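Local coordinates for protein botulinum neurotoxin type G (Clostridium botulinum, PDB 3MPP) that targets the neurotoxin to host nerve cells, its receptor-binding domain adhering to the cell surface before the protease light chain is translocated into the cytosol, at residues Y20-M24 and I50-Q54; S28-F32 and K41-S45; D181-K185 and I198-I203. The protein carries 4 engineered substitutions. All coordinates share one frame; numbering follows the deposited sequence. Where two conformers were deposited one is given.

Overall arrangement
All three contacts belong to the N-terminal half of the receptor-binding domain, a lectin-like beta sandwich of the concanavalin clan. Contact 2, a hairpin, falls within the chain segment that contact 1 brackets, and contact 3 follows both. Centres of contacts 1 and 3 lie about 10 Å apart, those of 2 and 3 about 13 Å, and those of 1 and 2 about 17 Å. Strand 50-53 of contact 1 pairs with strand 181-187 of contact 3 in one sheet, whereas strand 39-43 of contact 2 pairs with strand 195-204 in the other. Contact 3 therefore joins across the core the two sheets whose margins contacts 1 and 2 help build.

Contact 1: residues Y20-M24 and I50-Q54; sequences YGATM and ITAHQ
Thr23 and His53 form an antiparallel hydrogen-bonded pair, joined by Thr23 N to His53 O and His53 N to Thr23 O, each 2.7 Å long and nearly straight at the hydrogen (162° and 161°). Next to it, Met24 and Ala52 make a non-hydrogen-bonded pair, where Met24 CA approaches Thr51 O at 3.5 Å in a CA-H...O contact. The two side-chain pairs occupy opposite faces of the sheet. On one, the imidazole of His53 presents its edge to Thr23 O, which lies in the ring plane, while Thr51 CG2 of the same strand sits over one ring face, towards the rim. On the other, the Met24 chain starts beside its own backbone N (chi1 -50°) and bends again at chi2, bringing SD to 3.9 Å from Ala52 CB. Ala22 CB, just before the strand, rests 3.6 Å from His53 O. Strand 23-26 is the outermost strand of its sheet on this side, and strand 50-53 separates it from strand 181-187, where Ala52 is joined to Ile182 by backbone hydrogen bonding. Met24 faces inward onto Leu5 and Leu7 of strand 3-10, in the opposing sheet of the sandwich.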
loop_
_atom_site.group_PDB
_atom_site.type_symbol
_atom_site.label_atom_id
_atom_site.label_comp_id
_atom_site.label_asym_id
_atom_site.label_seq_id
_atom_site.Cartn_x
_atom_site.Cartn_y
_atom_site.Cartn_z
ATOM N N TYR A 20 22.946 -18.234 -0.729
ATOM C CA TYR A 20 23.862 -18.373 -1.853
ATOM C C TYR A 20 25.028 -17.395 -1.743
ATOM O O TYR A 20 25.877 -17.325 -2.629
ATOM C CB TYR A 20 23.128 -18.214 -3.185
ATOM C CG TYR A 20 22.297 -19.422 -3.557
ATOM C CD1 TYR A 20 21.047 -19.626 -2.993
ATOM C CD2 TYR A 20 22.771 -20.365 -4.461
ATOM C CE1 TYR A 20 20.284 -20.727 -3.323
ATOM C CE2 TYR A 20 22.014 -21.475 -4.798
ATOM C CZ TYR A 20 20.770 -21.651 -4.225
ATOM O OH TYR A 20 20.009 -22.752 -4.553
ATOM N N GLY A 21 25.053 -16.638 -0.650
ATOM C CA GLY A 21 26.207 -15.832 -0.294
ATOM C C GLY A 21 26.526 -14.659 -1.199
ATOM O O GLY A 21 27.683 -14.245 -1.308
ATOM N N ALA A 22 25.510 -14.109 -1.851
ATOM C CA ALA A 22 25.726 -12.921 -2.660
ATOM C C ALA A 22 26.351 -11.844 -1.779
ATOM O O ALA A 22 26.018 -11.728 -0.598
ATOM C CB ALA A 22 24.413 -12.433 -3.265
ATOM N N THR A 23 27.270 -11.070 -2.345
ATOM C CA THR A 23 27.913 -9.994 -1.599
ATOM C C THR A 23 27.294 -8.649 -1.983
ATOM O O THR A 23 27.096 -8.375 -3.163
ATOM C CB THR A 23 29.428 -9.965 -1.863
ATOM O OG1 THR A 23 29.666 -9.645 -3.237
ATOM C CG2 THR A 23 30.057 -11.328 -1.547
ATOM N N MET A 24 26.991 -7.817 -0.988
ATOM C CA MET A 24 26.283 -6.560 -1.229
ATOM C C MET A 24 27.162 -5.318 -1.096
ATOM O O MET A 24 27.848 -5.134 -0.095
ATOM C CB MET A 24 25.100 -6.422 -0.259
ATOM C CG MET A 24 24.187 -7.635 -0.200
ATOM S SD MET A 24 23.400 -7.930 -1.787
ATOM C CE MET A 24 23.026 -9.676 -1.647
ATOM N N ILE A 50 22.751 0.025 -4.970
ATOM C CA ILE A 50 23.078 -1.252 -4.355
ATOM C C ILE A 50 23.478 -2.176 -5.475
ATOM O O ILE A 50 22.802 -2.237 -6.506
ATOM C CB ILE A 50 21.864 -1.884 -3.666
ATOM C CG1 ILE A 50 21.353 -0.990 -2.533
ATOM C CG2 ILE A 50 22.200 -3.292 -3.145
ATOM C CD1 ILE A 50 20.054 -1.478 -1.928
ATOM N N THR A 51 24.585 -2.882 -5.289
ATOM C CA THR A 51 24.968 -3.928 -6.221
ATOM C C THR A 51 24.943 -5.264 -5.487
ATOM O O THR A 51 25.534 -5.411 -4.416
ATOM C CB THR A 51 26.366 -3.679 -6.830
ATOM O OG1 THR A 51 26.340 -2.491 -7.630
ATOM C CG2 THR A 51 26.777 -4.845 -7.709
ATOM N N ALA A 52 24.216 -6.224 -6.041
ATOM C CA ALA A 52 24.290 -7.592 -5.547
ATOM C C ALA A 52 25.341 -8.326 -6.365
ATOM O O ALA A 52 25.165 -8.538 -7.565
ATOM C CB ALA A 52 22.944 -8.280 -5.659
ATOM N N HIS A 53 26.453 -8.668 -5.725
ATOM C CA HIS A 53 27.514 -9.424 -6.384
ATOM C C HIS A 53 27.303 -10.907 -6.115
ATOM O O HIS A 53 27.449 -11.370 -4.982
ATOM C CB HIS A 53 28.898 -8.995 -5.886
ATOM C CG HIS A 53 29.299 -7.612 -6.302
ATOM N ND1 HIS A 53 29.977 -7.352 -7.474
ATOM C CD2 HIS A 53 29.137 -6.415 -5.689
ATOM C CE1 HIS A 53 30.208 -6.055 -7.571
ATOM N NE2 HIS A 53 29.709 -5.463 -6.500
ATOM N N GLN A 54 26.955 -11.646 -7.164
ATOM C CA GLN A 54 26.574 -13.047 -7.033
ATOM C C GLN A 54 27.647 -13.978 -7.584
ATOM O O GLN A 54 27.653 -14.293 -8.773
ATOM C CB GLN A 54 25.243 -13.286 -7.747
ATOM C CG GLN A 54 24.722 -14.708 -7.681
ATOM C CD GLN A 54 23.323 -14.831 -8.257
ATOM O OE1 GLN A 54 22.831 -15.932 -8.502
ATOM N NE2 GLN A 54 22.673 -13.692 -8.480
#

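Contact 2: residues S28-F32 and K41-S45; sequences SDVIF and KLNNS
Ile31 and Lys41 face each other across a beta hairpin, strands 30-33 and 39-43, in the lectin-like sandwich of the N-terminal receptor-binding subdomain. The short strands run antiparallel at 160°, their axes approaching to 5.3 Å. Of the two bonds of this hydrogen-bonded pair, Lys41 N to Ile31 O is the firmer at 2.8 Å; its return partner, Ile31 N to Lys41 O, is weak at 3.3 Å. This unevenness suggests that the strands begin to part towards the open end of the hairpin.

Lys41 can be followed outward along its side chain. Its CB packs against Ile31 CB at 4.0 Å and also borders Ile31 O. With CG anti to the backbone N (chi1 -175°) and every later torsion also extended, the methylenes run straight away from the neighbouring strand. The side chain touches Trp197 of strand 195-204, and at the tip NZ forms a salt bridge with Glu427, which belongs to the C-terminal subdomain, while the ammonium makes a cation-pi contact with Phe195. One lysine thus pairs within the hairpin through its backbone and ties the two subdomains together through its charge.

On the other face, Val30 CG1 lies 3.6 Å from Lys41 O, and the same methyl covers one face of the Phe32 ring near its rim. Val30 CG2 only grazes Leu42 CD2, Leu42 being directed into the core towards Phe184.

Beyond the strands the chains stay close at Asp29. Its main-chain O and Asn43 N share the hydroxyl of Ser48. The Asp29 side chain crosses that of Asn43 at about a right angle, and its OD2 lies 3.5 Å from Asn43 CB.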
loop_
_atom_site.group_PDB
_atom_site.type_symbol
_atom_site.label_atom_id
_atom_site.label_comp_id
_atom_site.label_asym_id
_atom_site.label_seq_id
_atom_site.Cartn_x
_atom_site.Cartn_y
_atom_site.Cartn_z
ATOM N N SER A 28 26.320 5.441 -0.354
ATOM C CA SER A 28 26.055 6.246 0.833
ATOM C C SER A 28 24.714 6.990 0.789
ATOM O O SER A 28 24.292 7.545 1.801
ATOM C CB SER A 28 27.182 7.258 1.027
ATOM O OG SER A 28 27.273 8.130 -0.085
ATOM N N ASP A 29 24.058 7.006 -0.374
ATOM C CA ASP A 29 22.804 7.754 -0.539
ATOM C C ASP A 29 21.585 6.826 -0.639
ATOM O O ASP A 29 20.596 7.153 -1.300
ATOM C CB ASP A 29 22.884 8.696 -1.757
ATOM C CG ASP A 29 21.709 9.686 -1.832
ATOM O OD1 ASP A 29 21.266 10.202 -0.781
ATOM O OD2 ASP A 29 21.237 9.951 -2.959
ATOM N N VAL A 30 21.655 5.676 0.027
ATOM C CA VAL A 30 20.507 4.776 0.127
ATOM C C VAL A 30 19.901 4.873 1.527
ATOM O O VAL A 30 20.618 4.916 2.519
ATOM C CB VAL A 30 20.882 3.304 -0.159
ATOM C CG1 VAL A 30 19.660 2.399 0.005
ATOM C CG2 VAL A 30 21.472 3.151 -1.565
ATOM N N ILE A 31 18.578 4.934 1.602
ATOM C CA ILE A 31 17.895 4.958 2.890
ATOM C C ILE A 31 17.270 3.594 3.170
ATOM O O ILE A 31 16.662 2.971 2.300
ATOM C CB ILE A 31 16.812 6.062 2.955
ATOM C CG1 ILE A 31 17.452 7.451 2.963
ATOM C CG2 ILE A 31 15.969 5.916 4.220
ATOM C CD1 ILE A 31 18.026 7.870 1.644
ATOM N N PHE A 32 17.429 3.128 4.395
ATOM C CA PHE A 32 16.893 1.841 4.787
ATOM C C PHE A 32 15.949 2.052 5.953
ATOM O O PHE A 32 16.075 3.020 6.696
ATOM C CB PHE A 32 18.009 0.901 5.251
ATOM C CG PHE A 32 18.929 0.438 4.151
ATOM C CD1 PHE A 32 18.575 -0.624 3.341
ATOM C CD2 PHE A 32 20.162 1.048 3.957
ATOM C CE1 PHE A 32 19.418 -1.062 2.339
ATOM C CE2 PHE A 32 21.021 0.612 2.964
ATOM C CZ PHE A 32 20.649 -0.444 2.149
ATOM N N LYS A 41 15.194 2.723 -0.101
ATOM C CA LYS A 41 14.811 3.827 -0.964
ATOM C C LYS A 41 15.991 4.222 -1.855
ATOM O O LYS A 41 17.075 4.547 -1.365
ATOM C CB LYS A 41 14.396 5.014 -0.092
ATOM C CG LYS A 41 13.854 6.239 -0.829
ATOM C CD LYS A 41 13.610 7.338 0.229
ATOM C CE LYS A 41 13.097 8.640 -0.326
ATOM N NZ LYS A 41 12.909 9.612 0.802
ATOM N N LEU A 42 15.768 4.190 -3.161
ATOM C CA LEU A 42 16.728 4.712 -4.136
ATOM C C LEU A 42 16.375 6.148 -4.491
ATOM O O LEU A 42 15.261 6.424 -4.935
ATOM C CB LEU A 42 16.708 3.859 -5.403
ATOM C CG LEU A 42 16.995 2.361 -5.245
ATOM C CD1 LEU A 42 16.834 1.635 -6.566
ATOM C CD2 LEU A 42 18.401 2.152 -4.682
ATOM N N ASN A 43 17.332 7.051 -4.291
ATOM C CA ASN A 43 17.218 8.452 -4.686
ATOM C C ASN A 43 17.889 8.640 -6.043
ATOM O O ASN A 43 18.511 7.710 -6.564
ATOM C CB ASN A 43 17.899 9.355 -3.645
ATOM C CG ASN A 43 17.282 9.223 -2.249
ATOM O OD1 ASN A 43 17.981 8.991 -1.254
ATOM N ND2 ASN A 43 15.975 9.367 -2.175
ATOM N N ASN A 44 17.773 9.837 -6.618
ATOM C CA ASN A 44 18.315 10.063 -7.948
ATOM C C ASN A 44 19.749 10.572 -7.896
ATOM O O ASN A 44 20.010 11.746 -8.142
ATOM C CB ASN A 44 17.446 11.024 -8.766
ATOM C CG ASN A 44 17.798 10.987 -10.251
ATOM O OD1 ASN A 44 18.688 10.238 -10.663
ATOM N ND2 ASN A 44 17.109 11.788 -11.054
ATOM N N SER A 45 20.668 9.674 -7.566
ATOM C CA SER A 45 22.082 10.008 -7.462
ATOM C C SER A 45 22.926 8.762 -7.708
ATOM O O SER A 45 22.495 7.641 -7.404
ATOM C CB SER A 45 22.388 10.584 -6.072
ATOM O OG SER A 45 23.745 10.387 -5.706
#

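Contact 3: residues D181-K185 and I198-I203; sequences DIDFK and IKDFNI
Phe184 and Phe201 form a T-shaped pair: the edge of Phe184 points at one face of Phe201, with planes 86° apart and ring centroids separated by 4.8 Å. Phe184 CZ stands over the centre of the Phe201 ring, and CE1 beside it comes to 3.6 Å from Phe201 CD1. Because both leading carbons meet the ring face, the edge is presented as a C-C bond rather than a single corner. Ile198 CD1 also lies at the edge of Phe184, near its plane and 4.4 Å from CD1, while Ile182 CD1 approaches the Phe201 ring obliquely.

The two rings leave their strands differently. Phe201 has CG anti to its backbone N (chi1 -177°), whereas Phe184 carries CG beside the backbone N (chi1 -61°), and from there its CE1-CZ edge meets Phe201. Farther along, Ile182 and Ile203 reach towards each other tip to tip, their CD1 atoms 3.6 Å apart.

No hydrogen bond joins the two segments. Their axes are 11.4 Å apart at the closest, the spacing of facing sheets, so that hydrophobic side chains alone make the connection and all five that take part are buried. This is the interior of the beta sandwich. Strand 181-187 is bonded on its two sides to strands 50-53 and 90-98, and strand 195-204 takes its place among strands 3-10, 39-43 and 67-74. Leu5 and Leu7 of strand 3-10, Leu42 of strand 39-43, Ile69 of strand 67-74 and Ile94 of strand 90-98 add to the packing around the rings and isoleucines.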
loop_
_atom_site.group_PDB
_atom_site.type_symbol
_atom_site.label_atom_id
_atom_site.label_comp_id
_atom_site.label_asym_id
_atom_site.label_seq_id
_atom_site.Cartn_x
_atom_site.Cartn_y
_atom_site.Cartn_z
ATOM N N ASP A 181 26.278 -9.370 -11.644
ATOM C CA ASP A 181 25.838 -8.234 -10.840
ATOM C C ASP A 181 24.397 -7.839 -11.111
ATOM O O ASP A 181 23.950 -7.806 -12.262
ATOM C CB ASP A 181 26.740 -7.025 -11.089
ATOM C CG ASP A 181 28.098 -7.170 -10.443
ATOM O OD1 ASP A 181 28.274 -8.107 -9.637
ATOM O OD2 ASP A 181 28.987 -6.345 -10.741
ATOM N N ILE A 182 23.668 -7.541 -10.040
ATOM C CA ILE A 182 22.382 -6.881 -10.175
ATOM C C ILE A 182 22.512 -5.495 -9.569
ATOM O O ILE A 182 22.827 -5.356 -8.386
ATOM C CB ILE A 182 21.255 -7.658 -9.480
ATOM C CG1 ILE A 182 21.095 -9.034 -10.139
ATOM C CG2 ILE A 182 19.941 -6.846 -9.523
ATOM C CD1 ILE A 182 20.111 -9.949 -9.454
ATOM N N ASP A 183 22.290 -4.470 -10.388
ATOM C CA ASP A 183 22.397 -3.093 -9.922
ATOM C C ASP A 183 21.032 -2.497 -9.628
ATOM O O ASP A 183 20.162 -2.449 -10.501
ATOM C CB ASP A 183 23.091 -2.214 -10.950
ATOM C CG ASP A 183 24.593 -2.428 -10.990
ATOM O OD1 ASP A 183 25.112 -3.233 -10.184
ATOM O OD2 ASP A 183 25.249 -1.784 -11.836
ATOM N N PHE A 184 20.871 -2.021 -8.399
ATOM C CA PHE A 184 19.684 -1.273 -8.002
ATOM C C PHE A 184 20.071 0.191 -7.998
ATOM O O PHE A 184 20.906 0.624 -7.183
ATOM C CB PHE A 184 19.219 -1.718 -6.623
ATOM C CG PHE A 184 18.838 -3.168 -6.561
ATOM C CD1 PHE A 184 17.507 -3.547 -6.546
ATOM C CD2 PHE A 184 19.813 -4.152 -6.533
ATOM C CE1 PHE A 184 17.150 -4.886 -6.490
ATOM C CE2 PHE A 184 19.465 -5.501 -6.478
ATOM C CZ PHE A 184 18.132 -5.864 -6.460
ATOM N N LYS A 185 19.492 0.946 -8.928
ATOM C CA LYS A 185 19.942 2.308 -9.183
ATOM C C LYS A 185 19.066 2.960 -10.244
ATOM O O LYS A 185 18.665 2.306 -11.193
ATOM C CB LYS A 185 21.392 2.256 -9.684
ATOM C CG LYS A 185 22.046 3.584 -9.927
ATOM C CD LYS A 185 23.430 3.376 -10.541
ATOM C CE LYS A 185 24.235 4.667 -10.562
ATOM N NZ LYS A 185 25.675 4.407 -10.845
ATOM N N ILE A 198 11.724 -0.031 -2.509
ATOM C CA ILE A 198 11.704 -1.448 -2.864
ATOM C C ILE A 198 11.775 -2.310 -1.597
ATOM O O ILE A 198 12.446 -1.943 -0.632
ATOM C CB ILE A 198 12.896 -1.797 -3.787
ATOM C CG1 ILE A 198 12.707 -1.145 -5.161
ATOM C CG2 ILE A 198 13.052 -3.314 -3.924
ATOM C CD1 ILE A 198 13.966 -1.083 -5.984
ATOM N N LYS A 199 11.079 -3.445 -1.598
ATOM C CA LYS A 199 11.170 -4.393 -0.502
ATOM C C LYS A 199 10.980 -5.801 -1.045
ATOM O O LYS A 199 10.479 -5.983 -2.152
ATOM C CB LYS A 199 10.109 -4.103 0.576
ATOM C CG LYS A 199 8.679 -4.450 0.167
ATOM C CD LYS A 199 7.712 -4.279 1.350
ATOM C CE LYS A 199 6.256 -4.338 0.915
ATOM N NZ LYS A 199 5.312 -4.428 2.091
ATOM N N ASP A 200 11.397 -6.786 -0.256
ATOM C CA ASP A 200 11.208 -8.195 -0.585
ATOM C C ASP A 200 11.717 -8.555 -1.970
ATOM O O ASP A 200 11.006 -9.211 -2.727
ATOM C CB ASP A 200 9.722 -8.567 -0.487
ATOM C CG ASP A 200 9.177 -8.433 0.919
ATOM O OD1 ASP A 200 9.956 -8.579 1.883
ATOM O OD2 ASP A 200 7.960 -8.190 1.059
ATOM N N PHE A 201 12.933 -8.138 -2.316
ATOM C CA PHE A 201 13.459 -8.517 -3.621
ATOM C C PHE A 201 13.957 -9.964 -3.607
ATOM O O PHE A 201 14.746 -10.352 -2.741
ATOM C CB PHE A 201 14.562 -7.578 -4.112
ATOM C CG PHE A 201 15.065 -7.929 -5.487
ATOM C CD1 PHE A 201 14.515 -7.340 -6.612
ATOM C CD2 PHE A 201 16.063 -8.881 -5.655
ATOM C CE1 PHE A 201 14.963 -7.681 -7.878
ATOM C CE2 PHE A 201 16.512 -9.220 -6.916
ATOM C CZ PHE A 201 15.964 -8.622 -8.027
ATOM N N ASN A 202 13.480 -10.744 -4.575
ATOM C CA ASN A 202 13.799 -12.162 -4.689
ATOM C C ASN A 202 14.029 -12.564 -6.131
ATOM O O ASN A 202 13.310 -12.118 -7.023
ATOM C CB ASN A 202 12.647 -13.020 -4.161
ATOM C CG ASN A 202 12.487 -12.935 -2.667
ATOM O OD1 ASN A 202 11.620 -12.216 -2.164
ATOM N ND2 ASN A 202 13.309 -13.684 -1.942
ATOM N N ILE A 203 15.013 -13.435 -6.341
ATOM C CA ILE A 203 15.240 -14.064 -7.632
ATOM C C ILE A 203 14.963 -15.554 -7.514
ATOM O O ILE A 203 15.387 -16.185 -6.547
ATOM C CB ILE A 203 16.709 -13.946 -8.048
ATOM C CG1 ILE A 203 17.168 -12.490 -8.008
ATOM C CG2 ILE A 203 16.913 -14.554 -9.427
ATOM C CD1 ILE A 203 16.981 -11.773 -9.312
#